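Local coordinates for Mgp-operon protein 3 (Mycoplasma pneumoniae, PDB 6RJ1) that probably helps the bacterium attach to human host cells, as a surface adhesin that works alongside protein P1, at residues Ser59-Val64 with Gln90-Gly95; Val185-Val190 with Lys207-Asn212; Ser765-Gly770 with Leu804-Val809. All coordinates share one frame; numbering follows the deposited sequence.

Interaction 1: residues Ser59-Val64 with Gln90-Gly95; sequences SALVRV and QKALNG
The guanidinium group of Arg63 has the methyl group of Ala92 over one face, with Ala92 CB 3.5 Å from Arg63 NH2. This is an apolar contact against a flat cation. At the edge of the same group, in its plane, lies the Ala60 carbonyl. NH1 gives two bonds in that plane. Arg63 NH1 bonds to Ala60 O at 3.0 Å, nearly straight (172°). Arg63 NH1 also bonds to Val62 O at 2.8 Å, with the donor standing above the carbonyl plane and not on a lone pair. Together they fix the rotation of the group, so the face that meets the helix is set by the loop itself. The Arg63 chain reaches back over its own loop because it turns about the CB-CG bond (chi2 -59°).

Leu61 makes the rest of the contact. Its CD2 lies against the backbone where Ala92 joins Leu93, and is 3.7 Å from Ala92 CB. Leu61 CD1 meets Leu93 CG at 3.8 Å. The side chains of Leu61 and Leu93 cross at about a right angle. The Ala92 methyl group thus touches both Arg63 and Leu61. Leu61 is presented by a type I turn from Ser59 to Val62. The turn is reinforced by an ST turn, in which Ser59 OG accepts from Leu61 N at 3.0 Å.

The contact joins the loop between strands 52-59 and 64-66 to helix 86-93. Ser89 OG of that helix also bonds to Leu61 O, and Ser39 OG bonds to Ser59 OG. On the loop's other contacts, Val62 and Val64 pack against helix 446-454 and against Phe84 of strand 82-84. The loop thus lies between two helices.

Interaction 2: residues Val185-Val190 with Lys207-Asn212; sequences VAQDTV and KGLKNN
Gln187 in the first turn of helix 187-192 meets Leu209 and Asn212, the two ends of a type II beta turn. Ala186 is the N-cap, so Gln187 is the first residue inside the helix. Its CG lies between the backbone N and the carbonyl carbon (chi1 67°). Beyond CG the chain is extended, and it carries the amide across to the turn.

There the two amide atoms meet different residues. Gln187 OE1 lies 3.7 Å from Leu209 CD2, where the two side chains slide past each other in opposite directions. Gln187 NE2 lies 3.1 Å from Asn212 OD1, with the two amide planes 74° apart. Gln187 NE2 has a hydrogen bond to Gly214 O, and Asn212 OD1 accepts from Gly214 N. Both amides are thus tied to Gly214, just after the turn. Asn212 ND2 bonds to Gln635 O.

The turn itself is closed by Asn212 N bonding to Leu209 O at 3.0 Å. Trp200 of helix 200-203 touches both Gln187 and Leu209, and its NE1 bonds to Asn212 O. All three touching residues are buried. Backbone bonds also run from Gln187 to Ala217 and from Val185 to Thr219. This is a helix N-terminus, with Ala186 at the N-cap, packed on the two end residues of a type II beta turn through apolar and polar contacts.

Interaction 3: residues Ser765-Gly770 with Leu804-Val809; sequences SQATDG and LVRGGV
Arg806 reaches Asp769 with nearly its whole length. Its CB and CG lie beside Asp769 OD2, with CG 3.4 Å from that oxygen. Arg806 CD is 3.7 Å from Asp769 OD2. The chain then turns about the CG-CD bond (chi3 74°), and Arg806 NE points its N-H to Asp769 OD2 at 2.8 Å and 165°. That oxygen lies in the guanidinium plane and uses its syn lone pair. Arg806 NH2 bonds to Asp769 OD1 at 2.9 Å, also on the syn side, though OD1 is tilted somewhat from the plane. This is a side-on, two-bond salt bridge, with carboxylate and guanidinium nearly coplanar (27° apart).

Arg806 stands in the type II turn, Val805 to Gly808, of the beta hairpin formed by strands 799-805 and 808-815. Gly807 takes the third position of that turn, with positive phi. The salt bridge fastens the hairpin tip to the long loop before strand 779-786.

At the end of the Arg806 side chain, the Ala767 methyl group lies at the edge of the guanidinium, near its plane, with Ala767 CB 3.4 Å from Arg806 NH2. NH2 has a second acceptor in Asn773 O, and NH1 bonds to Leu776 O. The carboxylate is held from another direction by a water, which donates to Asp769 OD2 at 2.9 Å and accepts from Gly807 N at 3.1 Å.

In the fold
The three contacts follow one another along the chain, each closing before the next opens. None touches another. The centres of interactions 1 and 2 are about 51 Å apart, those of 1 and 3 about 36 Å, and those of 2 and 3 about 38 Å. Interaction 3 lies nearest the centre of the molecule, about 15 Å from it. The 59-64 side of interaction 1 follows strand 52-59 of the eight-stranded mixed sheet. The 207-212 side of interaction 2 leads to strand 220-222 of the ten-stranded sheet. Segment 804-809 belongs to a five-stranded antiparallel sheet. The contacts thus tie loops and short helices beside three different sheets. The MgpC adhesin family belongs to the beta-propeller clan.

Interaction 1: residues Ser59-Val64 with Gln90-Gly95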
loop_
_atom_site.group_PDB
_atom_site.type_symbol
_atom_site.label_atom_id
_atom_site.label_comp_id
_atom_site.label_asym_id
_atom_site.label_seq_id
_atom_site.Cartn_x
_atom_site.Cartn_y
_atom_site.Cartn_z
ATOM N N SER A 59 -20.287 -4.353 -4.276
ATOM C CA SER A 59 -20.823 -5.413 -5.127
ATOM C C SER A 59 -19.856 -5.746 -6.245
ATOM O O SER A 59 -19.264 -4.837 -6.832
ATOM C CB SER A 59 -22.180 -5.009 -5.699
ATOM O OG SER A 59 -22.532 -5.759 -6.849
ATOM N N ALA A 60 -19.721 -7.053 -6.562
ATOM C CA ALA A 60 -18.864 -7.559 -7.643
ATOM C C ALA A 60 -19.486 -7.250 -9.023
ATOM O O ALA A 60 -18.904 -7.567 -10.066
ATOM C CB ALA A 60 -18.655 -9.054 -7.480
ATOM N N LEU A 61 -20.671 -6.634 -9.021
ATOM C CA LEU A 61 -21.367 -6.265 -10.241
ATOM C C LEU A 61 -21.108 -4.819 -10.633
ATOM O O LEU A 61 -21.615 -4.383 -11.666
ATOM C CB LEU A 61 -22.874 -6.546 -10.133
ATOM C CG LEU A 61 -23.298 -8.010 -10.197
ATOM C CD1 LEU A 61 -24.738 -8.157 -9.783
ATOM C CD2 LEU A 61 -23.090 -8.603 -11.579
ATOM N N VAL A 62 -20.320 -4.074 -9.827
ATOM C CA VAL A 62 -19.983 -2.680 -10.118
ATOM C C VAL A 62 -19.127 -2.612 -11.398
ATOM O O VAL A 62 -18.222 -3.426 -11.565
ATOM C CB VAL A 62 -19.348 -1.943 -8.899
ATOM C CG1 VAL A 62 -17.911 -2.393 -8.620
ATOM C CG2 VAL A 62 -19.424 -0.431 -9.066
ATOM N N ARG A 63 -19.468 -1.702 -12.325
ATOM C CA ARG A 63 -18.722 -1.520 -13.567
ATOM C C ARG A 63 -18.406 -0.045 -13.782
ATOM O O ARG A 63 -19.300 0.792 -13.684
ATOM C CB ARG A 63 -19.447 -2.152 -14.778
ATOM C CG ARG A 63 -19.453 -3.688 -14.780
ATOM C CD ARG A 63 -18.061 -4.313 -14.783
ATOM N NE ARG A 63 -18.103 -5.776 -14.823
ATOM C CZ ARG A 63 -18.274 -6.563 -13.760
ATOM N NH1 ARG A 63 -18.429 -6.035 -12.551
ATOM N NH2 ARG A 63 -18.294 -7.883 -13.900
ATOM N N VAL A 64 -17.119 0.275 -14.009
ATOM C CA VAL A 64 -16.683 1.660 -14.197
ATOM C C VAL A 64 -16.105 1.864 -15.603
ATOM O O VAL A 64 -15.441 0.974 -16.135
ATOM C CB VAL A 64 -15.731 2.152 -13.060
ATOM C CG1 VAL A 64 -15.344 3.616 -13.235
ATOM C CG2 VAL A 64 -16.356 1.945 -11.681
ATOM N N GLN A 90 -25.450 -4.677 -15.937
ATOM C CA GLN A 90 -26.621 -5.472 -16.293
ATOM C C GLN A 90 -26.148 -6.685 -17.089
ATOM O O GLN A 90 -26.678 -7.779 -16.899
ATOM C CB GLN A 90 -27.619 -4.638 -17.110
ATOM C CG GLN A 90 -29.038 -5.233 -17.166
ATOM C CD GLN A 90 -29.862 -4.967 -15.924
ATOM O OE1 GLN A 90 -30.082 -5.853 -15.091
ATOM N NE2 GLN A 90 -30.348 -3.742 -15.776
ATOM N N LYS A 91 -25.125 -6.493 -17.951
ATOM C CA LYS A 91 -24.533 -7.547 -18.780
ATOM C C LYS A 91 -23.914 -8.626 -17.885
ATOM O O LYS A 91 -24.126 -9.817 -18.121
ATOM C CB LYS A 91 -23.486 -6.950 -19.742
ATOM C CG LYS A 91 -23.108 -7.857 -20.909
ATOM C CD LYS A 91 -21.973 -7.262 -21.731
ATOM C CE LYS A 91 -21.460 -8.216 -22.780
ATOM N NZ LYS A 91 -20.280 -7.659 -23.493
ATOM N N ALA A 92 -23.194 -8.193 -16.833
ATOM C CA ALA A 92 -22.536 -9.051 -15.854
ATOM C C ALA A 92 -23.538 -9.804 -14.981
ATOM O O ALA A 92 -23.231 -10.918 -14.549
ATOM C CB ALA A 92 -21.593 -8.231 -14.989
ATOM N N LEU A 93 -24.733 -9.212 -14.737
ATOM C CA LEU A 93 -25.815 -9.814 -13.945
ATOM C C LEU A 93 -26.292 -11.103 -14.613
ATOM O O LEU A 93 -26.492 -12.109 -13.925
ATOM C CB LEU A 93 -26.998 -8.835 -13.785
ATOM C CG LEU A 93 -27.554 -8.612 -12.367
ATOM C CD1 LEU A 93 -28.590 -7.511 -12.364
ATOM C CD2 LEU A 93 -28.184 -9.875 -11.792
ATOM N N ASN A 94 -26.411 -11.077 -15.964
ATOM C CA ASN A 94 -26.818 -12.195 -16.818
ATOM C C ASN A 94 -25.812 -13.364 -16.810
ATOM O O ASN A 94 -26.125 -14.438 -17.336
ATOM C CB ASN A 94 -27.076 -11.693 -18.242
ATOM C CG ASN A 94 -28.310 -10.826 -18.395
ATOM O OD1 ASN A 94 -28.647 -9.997 -17.539
ATOM N ND2 ASN A 94 -29.004 -10.985 -19.511
ATOM N N GLY A 95 -24.631 -13.144 -16.214
ATOM C CA GLY A 95 -23.565 -14.129 -16.070
ATOM C C GLY A 95 -22.875 -14.455 -17.373
ATOM O O GLY A 95 -22.857 -15.612 -17.791
#

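Interaction 2: residues Val185-Val190 with Lys207-Asn212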
loop_
_atom_site.group_PDB
_atom_site.type_symbol
_atom_site.label_atom_id
_atom_site.label_comp_id
_atom_site.label_asym_id
_atom_site.label_seq_id
_atom_site.Cartn_x
_atom_site.Cartn_y
_atom_site.Cartn_z
ATOM N N VAL A 185 18.420 1.487 -19.996
ATOM C CA VAL A 185 19.659 2.027 -20.542
ATOM C C VAL A 185 20.433 2.864 -19.487
ATOM O O VAL A 185 19.804 3.455 -18.620
ATOM C CB VAL A 185 19.293 2.789 -21.846
ATOM C CG1 VAL A 185 20.236 3.937 -22.153
ATOM C CG2 VAL A 185 19.222 1.826 -23.022
ATOM N N ALA A 186 21.790 2.850 -19.522
ATOM C CA ALA A 186 22.644 3.610 -18.603
ATOM C C ALA A 186 22.507 5.102 -18.891
ATOM O O ALA A 186 22.270 5.467 -20.039
ATOM C CB ALA A 186 24.088 3.185 -18.774
ATOM N N GLN A 187 22.669 5.968 -17.880
ATOM C CA GLN A 187 22.505 7.405 -18.113
ATOM C C GLN A 187 23.554 8.015 -19.074
ATOM O O GLN A 187 23.205 8.986 -19.737
ATOM C CB GLN A 187 22.375 8.211 -16.807
ATOM C CG GLN A 187 23.586 8.283 -15.901
ATOM C CD GLN A 187 23.375 9.268 -14.769
ATOM O OE1 GLN A 187 22.435 10.087 -14.751
ATOM N NE2 GLN A 187 24.254 9.212 -13.785
ATOM N N ASP A 188 24.766 7.417 -19.238
ATOM C CA ASP A 188 25.766 7.950 -20.197
ATOM C C ASP A 188 25.320 7.791 -21.650
ATOM O O ASP A 188 25.612 8.657 -22.468
ATOM C CB ASP A 188 27.184 7.373 -19.977
ATOM C CG ASP A 188 27.364 5.864 -20.128
ATOM O OD1 ASP A 188 26.344 5.133 -20.120
ATOM O OD2 ASP A 188 28.526 5.414 -20.227
ATOM N N THR A 189 24.580 6.704 -21.953
ATOM C CA THR A 189 24.016 6.412 -23.279
ATOM C C THR A 189 22.873 7.399 -23.563
ATOM O O THR A 189 22.759 7.892 -24.679
ATOM C CB THR A 189 23.556 4.937 -23.351
ATOM O OG1 THR A 189 24.663 4.081 -23.066
ATOM C CG2 THR A 189 22.963 4.561 -24.706
ATOM N N VAL A 190 22.045 7.692 -22.546
ATOM C CA VAL A 190 20.919 8.623 -22.658
ATOM C C VAL A 190 21.368 10.025 -23.111
ATOM O O VAL A 190 20.780 10.581 -24.041
ATOM C CB VAL A 190 20.074 8.664 -21.350
ATOM C CG1 VAL A 190 19.102 9.843 -21.331
ATOM C CG2 VAL A 190 19.331 7.352 -21.133
ATOM N N LYS A 207 26.094 19.256 -18.958
ATOM C CA LYS A 207 24.890 18.446 -19.168
ATOM C C LYS A 207 24.044 18.352 -17.883
ATOM O O LYS A 207 23.025 17.655 -17.865
ATOM C CB LYS A 207 25.245 17.040 -19.704
ATOM C CG LYS A 207 25.943 17.023 -21.065
ATOM C CD LYS A 207 24.977 17.058 -22.232
ATOM C CE LYS A 207 25.700 17.021 -23.552
ATOM N NZ LYS A 207 24.747 16.834 -24.671
ATOM N N GLY A 208 24.460 19.082 -16.843
ATOM C CA GLY A 208 23.779 19.116 -15.554
ATOM C C GLY A 208 24.075 17.909 -14.699
ATOM O O GLY A 208 23.262 17.527 -13.852
ATOM N N LEU A 209 25.262 17.311 -14.928
ATOM C CA LEU A 209 25.766 16.113 -14.267
ATOM C C LEU A 209 27.189 16.330 -13.729
ATOM O O LEU A 209 27.979 15.384 -13.691
ATOM C CB LEU A 209 25.737 14.929 -15.262
ATOM C CG LEU A 209 24.365 14.438 -15.707
ATOM C CD1 LEU A 209 24.444 13.746 -17.033
ATOM C CD2 LEU A 209 23.732 13.540 -14.662
ATOM N N LYS A 210 27.513 17.572 -13.307
ATOM C CA LYS A 210 28.817 17.938 -12.737
ATOM C C LYS A 210 29.167 16.987 -11.596
ATOM O O LYS A 210 28.333 16.727 -10.725
ATOM C CB LYS A 210 28.808 19.392 -12.228
ATOM C CG LYS A 210 30.192 19.966 -11.968
ATOM C CD LYS A 210 30.139 21.424 -11.530
ATOM C CE LYS A 210 30.425 21.605 -10.070
ATOM N NZ LYS A 210 30.594 23.043 -9.727
ATOM N N ASN A 211 30.378 16.416 -11.660
ATOM C CA ASN A 211 30.974 15.488 -10.692
ATOM C C ASN A 211 30.154 14.212 -10.459
ATOM O O ASN A 211 30.398 13.522 -9.468
ATOM C CB ASN A 211 31.298 16.196 -9.366
ATOM C CG ASN A 211 32.201 17.388 -9.513
ATOM O OD1 ASN A 211 33.324 17.288 -10.020
ATOM N ND2 ASN A 211 31.722 18.543 -9.074
ATOM N N ASN A 212 29.217 13.872 -11.374
ATOM C CA ASN A 212 28.419 12.651 -11.240
ATOM C C ASN A 212 29.326 11.467 -11.556
ATOM O O ASN A 212 29.858 11.392 -12.668
ATOM C CB ASN A 212 27.191 12.664 -12.141
ATOM C CG ASN A 212 26.191 11.579 -11.827
ATOM O OD1 ASN A 212 26.453 10.382 -11.984
ATOM N ND2 ASN A 212 25.012 11.975 -11.394
#

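Interaction 3: residues Ser765-Gly770 with Leu804-Val809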
loop_
_atom_site.group_PDB
_atom_site.type_symbol
_atom_site.label_atom_id
_atom_site.label_comp_id
_atom_site.label_asym_id
_atom_site.label_seq_id
_atom_site.Cartn_x
_atom_site.Cartn_y
_atom_site.Cartn_z
ATOM N N SER A 765 13.606 -16.694 -2.140
ATOM C CA SER A 765 12.784 -16.393 -0.972
ATOM C C SER A 765 12.713 -17.566 -0.009
ATOM O O SER A 765 12.461 -18.700 -0.430
ATOM C CB SER A 765 11.380 -15.977 -1.389
ATOM O OG SER A 765 10.510 -15.909 -0.268
ATOM N N GLN A 766 12.905 -17.279 1.292
ATOM C CA GLN A 766 12.772 -18.252 2.377
ATOM C C GLN A 766 11.703 -17.779 3.391
ATOM O O GLN A 766 11.590 -18.329 4.492
ATOM C CB GLN A 766 14.131 -18.610 3.020
ATOM C CG GLN A 766 14.757 -17.514 3.880
ATOM C CD GLN A 766 16.111 -17.870 4.446
ATOM O OE1 GLN A 766 16.678 -18.939 4.188
ATOM N NE2 GLN A 766 16.676 -16.957 5.220
ATOM N N ALA A 767 10.900 -16.776 2.983
ATOM C CA ALA A 767 9.806 -16.178 3.752
ATOM C C ALA A 767 8.653 -17.164 3.951
ATOM O O ALA A 767 8.331 -17.940 3.046
ATOM C CB ALA A 767 9.303 -14.934 3.049
ATOM N N THR A 768 8.038 -17.133 5.140
ATOM C CA THR A 768 6.918 -18.008 5.500
ATOM C C THR A 768 5.723 -17.179 5.994
ATOM O O THR A 768 4.849 -17.711 6.677
ATOM C CB THR A 768 7.370 -19.044 6.552
ATOM O OG1 THR A 768 7.998 -18.367 7.644
ATOM C CG2 THR A 768 8.303 -20.108 5.976
ATOM N N ASP A 769 5.687 -15.882 5.647
ATOM C CA ASP A 769 4.654 -14.941 6.083
ATOM C C ASP A 769 3.504 -14.747 5.071
ATOM O O ASP A 769 2.758 -13.762 5.139
ATOM C CB ASP A 769 5.296 -13.601 6.477
ATOM C CG ASP A 769 6.014 -12.843 5.366
ATOM O OD1 ASP A 769 6.396 -13.478 4.352
ATOM O OD2 ASP A 769 6.209 -11.623 5.517
ATOM N N GLY A 770 3.344 -15.722 4.181
ATOM C CA GLY A 770 2.272 -15.733 3.193
ATOM C C GLY A 770 2.590 -15.172 1.825
ATOM O O GLY A 770 1.674 -14.991 1.023
ATOM N N LEU A 804 1.261 -4.072 11.624
ATOM C CA LEU A 804 2.144 -5.186 11.330
ATOM C C LEU A 804 2.656 -5.061 9.909
ATOM O O LEU A 804 1.893 -4.731 8.987
ATOM C CB LEU A 804 1.379 -6.507 11.535
ATOM C CG LEU A 804 1.635 -7.302 12.836
ATOM C CD1 LEU A 804 1.678 -6.417 14.082
ATOM C CD2 LEU A 804 0.592 -8.367 13.019
ATOM N N VAL A 805 3.966 -5.255 9.750
ATOM C CA VAL A 805 4.684 -5.247 8.468
ATOM C C VAL A 805 5.483 -6.547 8.352
ATOM O O VAL A 805 5.565 -7.304 9.326
ATOM C CB VAL A 805 5.567 -3.988 8.234
ATOM C CG1 VAL A 805 4.713 -2.735 8.061
ATOM C CG2 VAL A 805 6.614 -3.808 9.332
ATOM N N ARG A 806 6.081 -6.811 7.181
ATOM C CA ARG A 806 6.890 -8.009 7.001
ATOM C C ARG A 806 8.131 -7.923 7.877
ATOM O O ARG A 806 8.917 -6.972 7.754
ATOM C CB ARG A 806 7.272 -8.211 5.535
ATOM C CG ARG A 806 6.081 -8.363 4.610
ATOM C CD ARG A 806 6.516 -8.791 3.230
ATOM N NE ARG A 806 6.920 -10.197 3.189
ATOM C CZ ARG A 806 7.389 -10.810 2.114
ATOM N NH1 ARG A 806 7.555 -10.145 0.980
ATOM N NH2 ARG A 806 7.707 -12.095 2.164
ATOM N N GLY A 807 8.242 -8.872 8.807
ATOM C CA GLY A 807 9.372 -8.972 9.720
ATOM C C GLY A 807 9.244 -8.349 11.091
ATOM O O GLY A 807 10.067 -8.644 11.961
ATOM N N GLY A 808 8.253 -7.494 11.295
ATOM C CA GLY A 808 8.079 -6.852 12.589
ATOM C C GLY A 808 6.874 -5.952 12.765
ATOM O O GLY A 808 6.024 -5.838 11.880
ATOM N N VAL A 809 6.800 -5.319 13.945
ATOM C CA VAL A 809 5.738 -4.396 14.318
ATOM C C VAL A 809 6.238 -2.949 14.266
ATOM O O VAL A 809 7.365 -2.659 14.683
ATOM C CB VAL A 809 5.092 -4.775 15.688
ATOM C CG1 VAL A 809 6.087 -4.680 16.847
ATOM C CG2 VAL A 809 3.835 -3.951 15.977
HETATM O O HOH W 1 6.418 -11.281 8.369
#